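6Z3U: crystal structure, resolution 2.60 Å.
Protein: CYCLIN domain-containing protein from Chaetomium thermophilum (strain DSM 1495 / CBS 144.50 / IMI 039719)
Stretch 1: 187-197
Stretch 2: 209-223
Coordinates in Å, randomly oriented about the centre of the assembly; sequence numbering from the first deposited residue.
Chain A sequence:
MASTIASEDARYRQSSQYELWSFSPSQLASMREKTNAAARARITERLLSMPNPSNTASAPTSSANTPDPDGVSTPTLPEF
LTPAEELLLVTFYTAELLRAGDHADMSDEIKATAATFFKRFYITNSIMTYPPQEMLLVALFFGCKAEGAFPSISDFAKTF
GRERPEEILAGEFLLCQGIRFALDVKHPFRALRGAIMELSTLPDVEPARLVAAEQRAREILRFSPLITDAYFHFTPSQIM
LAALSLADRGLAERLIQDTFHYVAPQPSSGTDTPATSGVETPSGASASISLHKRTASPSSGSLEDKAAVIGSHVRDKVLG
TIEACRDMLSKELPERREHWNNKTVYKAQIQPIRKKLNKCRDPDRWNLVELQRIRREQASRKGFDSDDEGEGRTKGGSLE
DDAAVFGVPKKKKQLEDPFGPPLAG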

# COMPACT_ATOMS: atom_id res chain seq x y z
N HIS A 187 -7.54 4.34 -6.64
CA HIS A 187 -8.33 5.51 -6.97
C HIS A 187 -8.07 5.95 -8.41
O HIS A 187 -7.02 5.66 -8.98
CB HIS A 187 -8.01 6.66 -6.01
CG HIS A 187 -8.21 6.31 -4.57
ND1 HIS A 187 -9.43 5.92 -4.07
CD2 HIS A 187 -7.35 6.29 -3.53
CE1 HIS A 187 -9.31 5.67 -2.77
NE2 HIS A 187 -8.06 5.89 -2.42
N PRO A 188 -9.01 6.68 -9.01
CA PRO A 188 -8.84 7.11 -10.41
C PRO A 188 -8.27 8.51 -10.59
O PRO A 188 -8.22 8.98 -11.73
CB PRO A 188 -10.29 7.06 -10.93
CG PRO A 188 -11.19 7.00 -9.69
CD PRO A 188 -10.31 7.11 -8.49
N PHE A 189 -7.84 9.18 -9.52
CA PHE A 189 -7.31 10.53 -9.66
C PHE A 189 -6.05 10.54 -10.52
O PHE A 189 -5.96 11.28 -11.50
CB PHE A 189 -7.02 11.13 -8.28
CG PHE A 189 -8.21 11.09 -7.35
CD1 PHE A 189 -9.26 11.98 -7.52
CD2 PHE A 189 -8.26 10.19 -6.31
CE1 PHE A 189 -10.35 11.95 -6.67
CE2 PHE A 189 -9.35 10.16 -5.45
CZ PHE A 189 -10.39 11.04 -5.64
N ARG A 190 -5.06 9.71 -10.16
CA ARG A 190 -3.84 9.65 -10.96
C ARG A 190 -4.12 9.09 -12.35
O ARG A 190 -3.45 9.48 -13.31
CB ARG A 190 -2.79 8.80 -10.24
CG ARG A 190 -1.38 9.01 -10.76
CD ARG A 190 -0.38 8.19 -9.96
NE ARG A 190 -0.28 8.64 -8.58
CZ ARG A 190 -0.96 8.12 -7.56
NH1 ARG A 190 -1.81 7.11 -7.75
NH2 ARG A 190 -0.79 8.61 -6.34
N ALA A 191 -5.08 8.18 -12.47
CA ALA A 191 -5.48 7.69 -13.79
C ALA A 191 -5.97 8.83 -14.68
O ALA A 191 -5.75 8.80 -15.89
CB ALA A 191 -6.56 6.63 -13.64
N LEU A 192 -6.64 9.82 -14.09
CA LEU A 192 -7.13 10.95 -14.89
C LEU A 192 -5.98 11.74 -15.49
O LEU A 192 -5.98 12.02 -16.70
CB LEU A 192 -8.01 11.85 -14.02
CG LEU A 192 -8.48 13.17 -14.63
CD1 LEU A 192 -9.34 12.94 -15.86
CD2 LEU A 192 -9.23 13.99 -13.60
N ARG A 193 -4.99 12.09 -14.68
CA ARG A 193 -3.86 12.86 -15.19
C ARG A 193 -3.08 12.05 -16.22
O ARG A 193 -2.46 12.63 -17.12
CB ARG A 193 -2.96 13.29 -14.03
CG ARG A 193 -1.93 14.34 -14.41
CD ARG A 193 -1.51 15.15 -13.19
NE ARG A 193 -2.41 16.26 -12.93
CZ ARG A 193 -2.38 17.03 -11.85
NH1 ARG A 193 -1.47 16.81 -10.90
NH2 ARG A 193 -3.24 18.02 -11.70
N GLY A 194 -3.10 10.72 -16.10
CA GLY A 194 -2.48 9.89 -17.12
C GLY A 194 -3.24 9.91 -18.43
O GLY A 194 -2.64 9.93 -19.51
N ALA A 195 -4.57 9.93 -18.35
CA ALA A 195 -5.39 9.96 -19.56
C ALA A 195 -5.25 11.29 -20.30
O ALA A 195 -5.36 11.32 -21.53
CB ALA A 195 -6.85 9.70 -19.22
N ILE A 196 -5.01 12.38 -19.57
CA ILE A 196 -4.87 13.68 -20.22
C ILE A 196 -3.60 13.72 -21.08
O ILE A 196 -3.60 14.30 -22.17
CB ILE A 196 -4.87 14.81 -19.18
CG1 ILE A 196 -6.24 14.91 -18.50
CG2 ILE A 196 -4.49 16.14 -19.82
CD1 ILE A 196 -7.37 15.33 -19.42
N MET A 197 -2.52 13.12 -20.59
CA MET A 197 -1.28 13.13 -21.36
C MET A 197 -1.43 12.38 -22.68
O MET A 197 -0.92 12.83 -23.71
CB MET A 197 -0.13 12.55 -20.52
CG MET A 197 0.26 13.46 -19.37
SD MET A 197 1.55 12.79 -18.31
CE MET A 197 0.70 11.43 -17.52
N ARG A 209 -9.46 23.25 -24.16
CA ARG A 209 -10.51 22.25 -24.00
C ARG A 209 -10.07 21.14 -23.06
O ARG A 209 -10.87 20.67 -22.23
CB ARG A 209 -10.89 21.68 -25.37
CG ARG A 209 -11.84 20.49 -25.32
CD ARG A 209 -12.00 19.88 -26.71
NE ARG A 209 -13.07 18.89 -26.77
CZ ARG A 209 -13.27 18.06 -27.79
NH1 ARG A 209 -12.47 18.09 -28.85
NH2 ARG A 209 -14.27 17.19 -27.75
N LEU A 210 -8.82 20.70 -23.18
CA LEU A 210 -8.32 19.64 -22.32
C LEU A 210 -8.31 20.06 -20.85
O LEU A 210 -8.68 19.29 -19.97
CB LEU A 210 -6.91 19.23 -22.75
CG LEU A 210 -6.79 18.02 -23.68
CD1 LEU A 210 -5.32 17.73 -23.98
CD2 LEU A 210 -7.45 16.79 -23.08
N VAL A 211 -7.86 21.29 -20.58
CA VAL A 211 -7.81 21.77 -19.20
C VAL A 211 -9.20 21.76 -18.59
O VAL A 211 -9.40 21.24 -17.48
CB VAL A 211 -7.18 23.18 -19.15
CG1 VAL A 211 -7.27 23.75 -17.74
CG2 VAL A 211 -5.74 23.14 -19.63
N ALA A 212 -10.19 22.31 -19.30
CA ALA A 212 -11.55 22.34 -18.77
C ALA A 212 -12.07 20.94 -18.47
O ALA A 212 -12.70 20.71 -17.44
CB ALA A 212 -12.47 23.06 -19.75
N ALA A 213 -11.81 19.99 -19.37
CA ALA A 213 -12.27 18.62 -19.15
C ALA A 213 -11.64 18.03 -17.90
O ALA A 213 -12.33 17.42 -17.07
CB ALA A 213 -11.96 17.76 -20.37
N GLU A 214 -10.33 18.21 -17.74
CA GLU A 214 -9.64 17.66 -16.57
C GLU A 214 -10.14 18.30 -15.28
O GLU A 214 -10.37 17.60 -14.28
CB GLU A 214 -8.13 17.85 -16.70
CG GLU A 214 -7.33 17.29 -15.53
CD GLU A 214 -5.83 17.40 -15.73
OE1 GLU A 214 -5.08 17.18 -14.76
OE2 GLU A 214 -5.40 17.71 -16.86
N GLN A 215 -10.30 19.62 -15.28
CA GLN A 215 -10.76 20.31 -14.08
C GLN A 215 -12.10 19.74 -13.62
O GLN A 215 -12.28 19.42 -12.44
CB GLN A 215 -10.88 21.81 -14.35
CG GLN A 215 -9.56 22.52 -14.56
CD GLN A 215 -9.72 24.01 -14.74
OE1 GLN A 215 -9.89 24.50 -15.86
NE2 GLN A 215 -9.68 24.75 -13.64
N ARG A 216 -13.06 19.61 -14.54
CA ARG A 216 -14.38 19.13 -14.16
C ARG A 216 -14.32 17.66 -13.76
O ARG A 216 -14.85 17.26 -12.72
CB ARG A 216 -15.38 19.35 -15.29
CG ARG A 216 -16.79 18.87 -14.95
CD ARG A 216 -17.30 19.53 -13.68
NE ARG A 216 -18.66 19.14 -13.33
CZ ARG A 216 -19.25 19.44 -12.18
NH1 ARG A 216 -20.49 19.04 -11.94
NH2 ARG A 216 -18.59 20.13 -11.25
N ALA A 217 -13.69 16.83 -14.60
CA ALA A 217 -13.60 15.41 -14.30
C ALA A 217 -13.00 15.15 -12.93
O ALA A 217 -13.37 14.18 -12.26
CB ALA A 217 -12.77 14.69 -15.38
N ARG A 218 -12.09 16.01 -12.48
CA ARG A 218 -11.50 15.84 -11.16
C ARG A 218 -12.53 16.09 -10.06
O ARG A 218 -12.61 15.33 -9.09
CB ARG A 218 -10.30 16.76 -10.99
CG ARG A 218 -9.47 16.45 -9.76
CD ARG A 218 -8.09 17.09 -9.80
NE ARG A 218 -8.18 18.54 -10.00
CZ ARG A 218 -7.51 19.23 -10.92
NH1 ARG A 218 -6.68 18.62 -11.76
NH2 ARG A 218 -7.68 20.54 -10.99
N GLU A 219 -13.33 17.16 -10.19
CA GLU A 219 -14.38 17.42 -9.21
C GLU A 219 -15.41 16.29 -9.19
O GLU A 219 -15.93 15.94 -8.13
CB GLU A 219 -15.06 18.75 -9.51
CG GLU A 219 -14.30 19.98 -9.02
CD GLU A 219 -14.02 19.95 -7.52
OE1 GLU A 219 -14.67 19.15 -6.80
OE2 GLU A 219 -13.16 20.73 -7.06
N ILE A 220 -15.72 15.73 -10.36
CA ILE A 220 -16.63 14.59 -10.41
C ILE A 220 -16.04 13.41 -9.65
O ILE A 220 -16.71 12.78 -8.82
CB ILE A 220 -16.95 14.22 -11.87
CG1 ILE A 220 -17.63 15.40 -12.57
CG2 ILE A 220 -17.82 12.96 -11.93
CD1 ILE A 220 -17.99 15.14 -14.03
N LEU A 221 -14.78 13.09 -9.93
CA LEU A 221 -14.14 11.96 -9.26
C LEU A 221 -14.07 12.19 -7.75
O LEU A 221 -14.12 11.23 -6.97
CB LEU A 221 -12.74 11.73 -9.83
CG LEU A 221 -12.66 11.19 -11.26
CD1 LEU A 221 -11.20 11.04 -11.68
CD2 LEU A 221 -13.39 9.86 -11.40
N ARG A 222 -13.95 13.45 -7.33
CA ARG A 222 -13.84 13.78 -5.91
C ARG A 222 -15.12 13.56 -5.13
O ARG A 222 -15.09 13.62 -3.90
CB ARG A 222 -13.40 15.24 -5.76
CG ARG A 222 -11.91 15.47 -5.95
CD ARG A 222 -11.61 16.88 -6.44
NE ARG A 222 -10.19 17.19 -6.36
CZ ARG A 222 -9.69 18.40 -6.13
NH1 ARG A 222 -8.38 18.57 -6.08
NH2 ARG A 222 -10.50 19.44 -5.95
N PHE A 223 -16.25 13.32 -5.80
CA PHE A 223 -17.52 13.20 -5.08
C PHE A 223 -18.38 12.07 -5.63
O PHE A 223 -18.84 11.21 -4.87
CB PHE A 223 -18.29 14.52 -5.15
CG PHE A 223 -19.51 14.56 -4.28
CD1 PHE A 223 -19.40 14.95 -2.95
CD2 PHE A 223 -20.75 14.21 -4.77
CE1 PHE A 223 -20.50 14.99 -2.13
CE2 PHE A 223 -21.87 14.25 -3.95
CZ PHE A 223 -21.74 14.64 -2.63

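How do the two stretches lie against each other? Helix 189-197 and helix 209-221 run nearly antiparallel, with 163° between their N-to-C directions and a closest axial approach of 10.4 Å. The start of the first helix therefore faces the later part of the second: the CA atoms of Phe 189 and Arg 218 are 6.9 Å apart, and those of Ile 196 and Leu 210 are 7.2 Å apart. Leu 192 and Ile 196, one turn apart, both direct their CA-to-CB bonds toward the partner helix, as do Leu 210, Glu 214, Ala 217 and Leu 221 in return.

Which bump fills which hollow? Leu 192 is the knob, and its hole is lined by Glu 214, Ala 217, Arg 218 and Leu 221. Ala 217 contributes only a methyl to this wall, and Leu 192 CD1 rests 3.9 Å from Ala 217 CB. The other methyl, CD2, reaches the backbone as well as the side chains: Leu 192 CD2 lies 3.7 Å from Arg 218 N and 3.8 Å from Glu 214 O, while Leu 192 CD2 is also 4.0 Å from Leu 221 CD1.

What closes the packing at the start of the first helix? Leu 221 extends between Pro 188, at the N-cap position, and Leu 192. Pro 188 CG meets Leu 221 CD2 at 4.0 Å, and Pro 188 O is 3.6 Å from Leu 221 CD1. The CA-to-CB bond of Phe 189 points sideways, yet its ring comes nearer, placing Phe 189 CE1 4.0 Å from Leu 221 CB and 3.9 Å from Arg 222 CG. The aliphatic part of Arg 222 thus extends the apolar surface beside Leu 221.

How does a charged residue fit beside these apolar side chains? Glu 214 is extended, with chi1 and chi2 both t, so its carboxylate reaches past Leu 192 to lie near Ile 196 and Arg 193. Ile 196 CG1 is 3.4 Å from Glu 214 OE2, and one turn earlier in the second helix Leu 210 meets the same side chain, Ile 196 CD1 packing 3.9 Å from Leu 210 CD2. Arg 193 NE donates a weak hydrogen bond to Glu 214 OE1 at 3.4 Å as part of a salt bridge, with the oxygen at the guanidinium edge. Arg 218 NH1 makes a longer salt bridge to Glu 214 OE1 at 3.7 Å. This shared oxygen helps offset the proximity of two like charges, since Arg 193 NH2 and Arg 218 NH1 are 3.5 Å apart and, both being donors, form no hydrogen bond.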